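Local coordinates for type C neurotoxin (Clostridium botulinum, PDB 4F83), which probably binds receptors on the nerve-cell surface through its two-domain receptor-binding region, a step that precedes entry of the toxin into the neuron, at residues A[56-61]-A[175-180]; A[308-313]-A[338-343]. One frame throughout, in Å; residues are numbered along the deposited sequence.

Contact 1: A[56-61]-A[175-180]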
loop_
_atom_site.group_PDB
_atom_site.type_symbol
_atom_site.label_atom_id
_atom_site.label_comp_id
_atom_site.label_asym_id
_atom_site.label_seq_id
_atom_site.Cartn_x
_atom_site.Cartn_y
_atom_site.Cartn_z
ATOM N N LEU A 56 -15.703 -25.178 -4.572
ATOM C CA LEU A 56 -14.674 -25.947 -5.257
ATOM C C LEU A 56 -15.268 -27.188 -5.846
ATOM O O LEU A 56 -16.221 -27.741 -5.294
ATOM C CB LEU A 56 -13.557 -26.353 -4.293
ATOM C CG LEU A 56 -12.775 -25.229 -3.631
ATOM C CD1 LEU A 56 -11.742 -25.840 -2.691
ATOM C CD2 LEU A 56 -12.110 -24.370 -4.676
ATOM N N ASN A 57 -14.702 -27.621 -6.983
ATOM C CA ASN A 57 -14.919 -28.974 -7.474
ATOM C C ASN A 57 -14.455 -29.851 -6.344
ATOM O O ASN A 57 -13.262 -29.886 -6.001
ATOM C CB ASN A 57 -14.100 -29.249 -8.739
ATOM C CG ASN A 57 -14.161 -30.700 -9.162
ATOM O OD1 ASN A 57 -14.189 -31.603 -8.330
ATOM N ND2 ASN A 57 -14.189 -30.935 -10.468
ATOM N N ASN A 58 -15.420 -30.500 -5.714
ATOM C CA ASN A 58 -15.164 -31.288 -4.541
ATOM C C ASN A 58 -14.015 -32.273 -4.708
ATOM O O ASN A 58 -13.311 -32.560 -3.742
ATOM C CB ASN A 58 -16.414 -32.080 -4.139
ATOM C CG ASN A 58 -16.333 -32.573 -2.705
ATOM O OD1 ASN A 58 -15.916 -31.823 -1.814
ATOM N ND2 ASN A 58 -16.716 -33.828 -2.474
ATOM N N ASN A 59 -13.866 -32.826 -5.918
ATOM C CA ASN A 59 -12.820 -33.809 -6.172
ATOM C C ASN A 59 -11.401 -33.305 -5.905
ATOM O O ASN A 59 -10.497 -34.115 -5.676
ATOM C CB ASN A 59 -12.957 -34.421 -7.579
ATOM C CG ASN A 59 -14.292 -35.133 -7.779
ATOM O OD1 ASN A 59 -15.163 -34.672 -8.538
ATOM N ND2 ASN A 59 -14.462 -36.251 -7.104
ATOM N N ILE A 60 -11.206 -31.977 -5.874
ATOM C CA ILE A 60 -9.908 -31.383 -5.492
ATOM C C ILE A 60 -9.488 -31.811 -4.100
ATOM O O ILE A 60 -8.293 -31.932 -3.809
ATOM C CB ILE A 60 -9.950 -29.838 -5.461
ATOM C CG1 ILE A 60 -9.978 -29.270 -6.856
ATOM C CG2 ILE A 60 -8.743 -29.270 -4.679
ATOM C CD1 ILE A 60 -10.450 -27.831 -6.864
ATOM N N LEU A 61 -10.471 -32.032 -3.231
ATOM C CA LEU A 61 -10.193 -32.371 -1.833
ATOM C C LEU A 61 -9.773 -33.845 -1.633
ATOM O O LEU A 61 -9.552 -34.286 -0.507
ATOM C CB LEU A 61 -11.403 -32.008 -0.961
ATOM C CG LEU A 61 -11.870 -30.529 -1.034
ATOM C CD1 LEU A 61 -12.970 -30.274 -0.011
ATOM C CD2 LEU A 61 -10.705 -29.536 -0.822
ATOM N N LEU A 175 -12.257 -30.720 5.424
ATOM C CA LEU A 175 -12.267 -29.445 4.678
ATOM C C LEU A 175 -13.612 -29.222 3.998
ATOM O O LEU A 175 -14.307 -30.180 3.638
ATOM C CB LEU A 175 -11.141 -29.417 3.649
ATOM C CG LEU A 175 -9.736 -29.423 4.238
ATOM C CD1 LEU A 175 -8.731 -29.609 3.122
ATOM C CD2 LEU A 175 -9.473 -28.105 5.010
ATOM N N ASP A 176 -13.945 -27.944 3.793
ATOM C CA ASP A 176 -15.247 -27.508 3.292
ATOM C C ASP A 176 -15.003 -27.089 1.841
ATOM O O ASP A 176 -14.098 -26.300 1.559
ATOM C CB ASP A 176 -15.646 -26.296 4.167
ATOM C CG ASP A 176 -17.024 -25.718 3.871
ATOM O OD1 ASP A 176 -17.718 -26.152 2.907
ATOM O OD2 ASP A 176 -17.392 -24.770 4.642
ATOM N N LYS A 177 -15.780 -27.648 0.912
ATOM C CA LYS A 177 -15.636 -27.273 -0.493
ATOM C C LYS A 177 -16.151 -25.843 -0.739
ATOM O O LYS A 177 -15.842 -25.236 -1.766
ATOM C CB LYS A 177 -16.354 -28.292 -1.401
ATOM C CG LYS A 177 -17.858 -28.134 -1.432
ATOM C CD LYS A 177 -18.487 -29.112 -2.445
ATOM C CE LYS A 177 -20.026 -29.001 -2.478
ATOM N NZ LYS A 177 -20.482 -27.697 -3.070
ATOM N N THR A 178 -16.957 -25.326 0.193
ATOM C CA THR A 178 -17.477 -23.948 0.096
ATOM C C THR A 178 -16.606 -22.958 0.905
ATOM O O THR A 178 -16.196 -23.249 2.044
ATOM C CB THR A 178 -18.925 -23.863 0.606
ATOM O OG1 THR A 178 -19.727 -24.872 -0.025
ATOM C CG2 THR A 178 -19.541 -22.489 0.310
ATOM N N ILE A 179 -16.368 -21.781 0.320
ATOM C CA ILE A 179 -15.593 -20.727 0.970
ATOM C C ILE A 179 -16.385 -19.447 0.780
ATOM O O ILE A 179 -16.685 -19.072 -0.360
ATOM C CB ILE A 179 -14.250 -20.544 0.293
ATOM C CG1 ILE A 179 -13.493 -21.888 0.282
ATOM C CG2 ILE A 179 -13.427 -19.393 0.981
ATOM C CD1 ILE A 179 -12.295 -21.896 -0.641
ATOM N N VAL A 180 -16.736 -18.801 1.880
ATOM C CA VAL A 180 -17.557 -17.580 1.824
ATOM C C VAL A 180 -16.761 -16.366 2.279
ATOM O O VAL A 180 -16.249 -16.322 3.398
ATOM C CB VAL A 180 -18.832 -17.730 2.652
ATOM C CG1 VAL A 180 -19.648 -16.414 2.629
ATOM C CG2 VAL A 180 -19.679 -18.938 2.143
#
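At one end of the three-stranded antiparallel sheet 26-30, 51-55 and 178-181, Leu56 and Lys177 carry the pairing just past the strand ends: Leu56 N donates to Lys177 O at 2.8 Å and 172°, nearly straight. The backbone bond of Ile179 with Val54 continues the same ladder inward. Next to that bond, the Leu56 side chain lies against the lysine carbonyl with CB and CG, while its CD1 comes within 4.5 Å of Ile179 CD1 and it also packs on Leu8 and Ala25. This is the lectin-like N-terminal half of the receptor-binding region, a beta sandwich of the concanavalin type, and the chain turns here from strand 51-55 into a short 3-10 segment, 58-61, entered through an Asx turn in which Asn57 OD1 accepts from Asn59 N. The 3-10 segment ends with Leu61 facing the other segment. Its CD1 reaches over the backbone of 175-177, 3.9 Å from Leu175 O and 4.2 Å from Leu175 CB. On the outer side Asn58 and Lys177 cross at about a right angle, Asn58 OD1 3.6 Å from Lys177 CB. With chi1 at 77°, the lysine CG sits between backbone N and carbonyl carbon, and the chain runs past Asn58 until NZ bonds Asn55 OD1. Asp176 points away, accepting from Thr178 N in a second Asx turn and pairing with Lys95.

Contact 2: A[308-313]-A[338-343]; sequences RDTDTI and YGIGIF. With SO4 (sulfate ion), chain H.
A single backbone hydrogen bond and one isoleucine side chain join the end of strand 302-308 to the loop that leads into strand 343-347, in the C-terminal, beta-trefoil half of the receptor-binding region. Arg308 N donates to Ile340 O at 3.1 Å and 169°, straight at the hydrogen but arriving from above the carbonyl plane, 36° out of it. Ile340 comes back across the arginine backbone. Its CG1 stands anti to the backbone N and meets Arg308 O at 3.2 Å, a close approach; CD1 goes on over one face of the guanidinium. The Phe343 ring also comes near, its CZ 4.3 Å from Arg308 N, and packs beyond on Ile358 and Leu368. The guanidinium is tied to its own loop: bent at chi3 (82°), the side chain folds back so that NE donates to Asp309 O at 2.9 Å, the acceptor lying in the guanidinium plane, with weak bonds from NH1 added. Tyr327 makes a cation-pi contact with the same arginine. Farther along, the loop's backbone N-H groups turn to a sulfate, probably from the crystallisation liquor, which is also bonded by Lys330 and Arg377. Two successive amides grip this ion by different oxygens, Thr310 N holding O4 at 2.8 Å and Asp311 N holding O2 at 2.8 Å.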
loop_
_atom_site.group_PDB
_atom_site.type_symbol
_atom_site.label_atom_id
_atom_site.label_comp_id
_atom_site.label_asym_id
_atom_site.label_seq_id
_atom_site.Cartn_x
_atom_site.Cartn_y
_atom_site.Cartn_z
ATOM N N ARG A 308 12.468 23.787 -9.272
ATOM C CA ARG A 308 13.697 23.959 -8.521
ATOM C C ARG A 308 14.198 25.413 -8.636
ATOM O O ARG A 308 14.118 26.026 -9.707
ATOM C CB ARG A 308 14.751 22.989 -9.076
ATOM C CG ARG A 308 15.912 22.752 -8.129
ATOM C CD ARG A 308 17.170 22.338 -8.910
ATOM N NE ARG A 308 17.846 23.501 -9.457
ATOM C CZ ARG A 308 18.878 23.480 -10.277
ATOM N NH1 ARG A 308 19.420 24.621 -10.641
ATOM N NH2 ARG A 308 19.388 22.324 -10.729
ATOM N N ASP A 309 14.713 25.971 -7.543
ATOM C CA ASP A 309 15.355 27.296 -7.627
ATOM C C ASP A 309 16.571 27.247 -8.547
ATOM O O ASP A 309 17.258 26.239 -8.636
ATOM C CB ASP A 309 15.852 27.762 -6.249
ATOM C CG ASP A 309 14.762 28.288 -5.365
ATOM O OD1 ASP A 309 15.092 28.627 -4.188
ATOM O OD2 ASP A 309 13.586 28.377 -5.807
ATOM N N THR A 310 16.877 28.369 -9.175
ATOM C CA THR A 310 18.063 28.454 -10.019
ATOM C C THR A 310 19.361 28.407 -9.250
ATOM O O THR A 310 20.296 27.702 -9.642
ATOM C CB THR A 310 17.992 29.716 -10.865
ATOM O OG1 THR A 310 16.841 29.608 -11.686
ATOM C CG2 THR A 310 19.239 29.861 -11.754
ATOM N N ASP A 311 19.416 29.167 -8.172
ATOM C CA ASP A 311 20.627 29.292 -7.371
ATOM C C ASP A 311 20.418 28.650 -6.016
ATOM O O ASP A 311 19.268 28.401 -5.604
ATOM C CB ASP A 311 21.006 30.763 -7.242
ATOM C CG ASP A 311 21.553 31.333 -8.561
ATOM O OD1 ASP A 311 22.416 30.682 -9.171
ATOM O OD2 ASP A 311 21.111 32.417 -8.990
ATOM N N THR A 312 21.524 28.345 -5.340
ATOM C CA THR A 312 21.443 27.653 -4.064
ATOM C C THR A 312 20.891 28.547 -2.948
ATOM O O THR A 312 20.664 29.749 -3.135
ATOM C CB THR A 312 22.818 27.112 -3.618
ATOM O OG1 THR A 312 23.711 28.208 -3.429
ATOM C CG2 THR A 312 23.395 26.137 -4.636
ATOM N N ILE A 313 20.719 27.951 -1.771
ATOM C CA ILE A 313 20.148 28.642 -0.641
ATOM C C ILE A 313 21.182 29.560 0.045
ATOM O O ILE A 313 20.840 30.299 0.941
ATOM C CB ILE A 313 19.541 27.660 0.374
ATOM C CG1 ILE A 313 20.609 26.659 0.864
ATOM C CG2 ILE A 313 18.329 26.925 -0.270
ATOM C CD1 ILE A 313 20.195 25.902 2.144
ATOM N N TYR A 338 8.383 23.008 -18.470
ATOM C CA TYR A 338 9.658 23.682 -18.228
ATOM C C TYR A 338 10.596 22.708 -17.552
ATOM O O TYR A 338 10.265 22.147 -16.505
ATOM C CB TYR A 338 9.460 24.904 -17.330
ATOM C CG TYR A 338 8.605 25.971 -17.977
ATOM C CD1 TYR A 338 9.136 26.807 -18.960
ATOM C CD2 TYR A 338 7.267 26.109 -17.643
ATOM C CE1 TYR A 338 8.355 27.777 -19.586
ATOM C CE2 TYR A 338 6.476 27.071 -18.249
ATOM C CZ TYR A 338 7.030 27.910 -19.219
ATOM O OH TYR A 338 6.250 28.867 -19.842
ATOM N N GLY A 339 11.793 22.569 -18.116
ATOM C CA GLY A 339 12.747 21.574 -17.656
ATOM C C GLY A 339 13.072 21.721 -16.184
ATOM O O GLY A 339 13.285 20.714 -15.478
ATOM N N ILE A 340 13.076 22.964 -15.702
ATOM C CA ILE A 340 13.475 23.218 -14.305
ATOM C C ILE A 340 12.395 22.691 -13.336
ATOM O O ILE A 340 12.658 22.507 -12.143
ATOM C CB ILE A 340 13.785 24.716 -14.047
ATOM C CG1 ILE A 340 14.404 24.891 -12.658
ATOM C CG2 ILE A 340 12.519 25.537 -14.157
ATOM C CD1 ILE A 340 15.801 25.399 -12.646
ATOM N N GLY A 341 11.209 22.379 -13.864
ATOM C CA GLY A 341 10.139 21.775 -13.043
ATOM C C GLY A 341 9.803 20.332 -13.397
ATOM O O GLY A 341 8.706 19.856 -13.063
ATOM N N ILE A 342 10.716 19.649 -14.095
ATOM C CA ILE A 342 10.505 18.226 -14.423
ATOM C C ILE A 342 11.387 17.369 -13.538
ATOM O O ILE A 342 12.603 17.668 -13.364
ATOM C CB ILE A 342 10.774 17.929 -15.931
ATOM C CG1 ILE A 342 9.725 18.691 -16.769
ATOM C CG2 ILE A 342 10.668 16.407 -16.201
ATOM C CD1 ILE A 342 9.915 18.616 -18.286
ATOM N N PHE A 343 10.791 16.310 -12.986
ATOM C CA PHE A 343 11.480 15.440 -12.047
ATOM C C PHE A 343 11.297 14.019 -12.505
ATOM O O PHE A 343 10.412 13.753 -13.323
ATOM C CB PHE A 343 10.878 15.631 -10.644
ATOM C CG PHE A 343 11.032 17.047 -10.109
ATOM C CD1 PHE A 343 12.159 17.402 -9.384
ATOM C CD2 PHE A 343 10.057 18.023 -10.372
ATOM C CE1 PHE A 343 12.320 18.722 -8.891
ATOM C CE2 PHE A 343 10.190 19.320 -9.897
ATOM C CZ PHE A 343 11.328 19.680 -9.149
HETATM S S SO4 H . 16.187 31.497 -7.526
HETATM O O1 SO4 H . 16.424 32.665 -8.378
HETATM O O2 SO4 H . 17.501 30.936 -7.153
HETATM O O3 SO4 H . 15.489 31.964 -6.337
HETATM O O4 SO4 H . 15.385 30.486 -8.235
#

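Contact 1 and contact 2 lie on opposite sides of the chain's centre, their own centres about 60 Å apart and their nearest atoms about 43 Å apart, one in each half of the receptor-binding region. Both rest on one nearly straight backbone hydrogen bond near a strand end. Contact 1 is partly buried and extends sheet pairing between segments 114 residues apart, with leucine packing on one side and an exposed asparagine crossing a lysine chain. Contact 2 is the more buried, though it covers less area, 187 against 312 Å², and links segments only 25 residues apart. There an isoleucine lies against the backbone and guanidinium of an arginine, and the loop beyond holds a sulfate, probably from the crystallisation liquor.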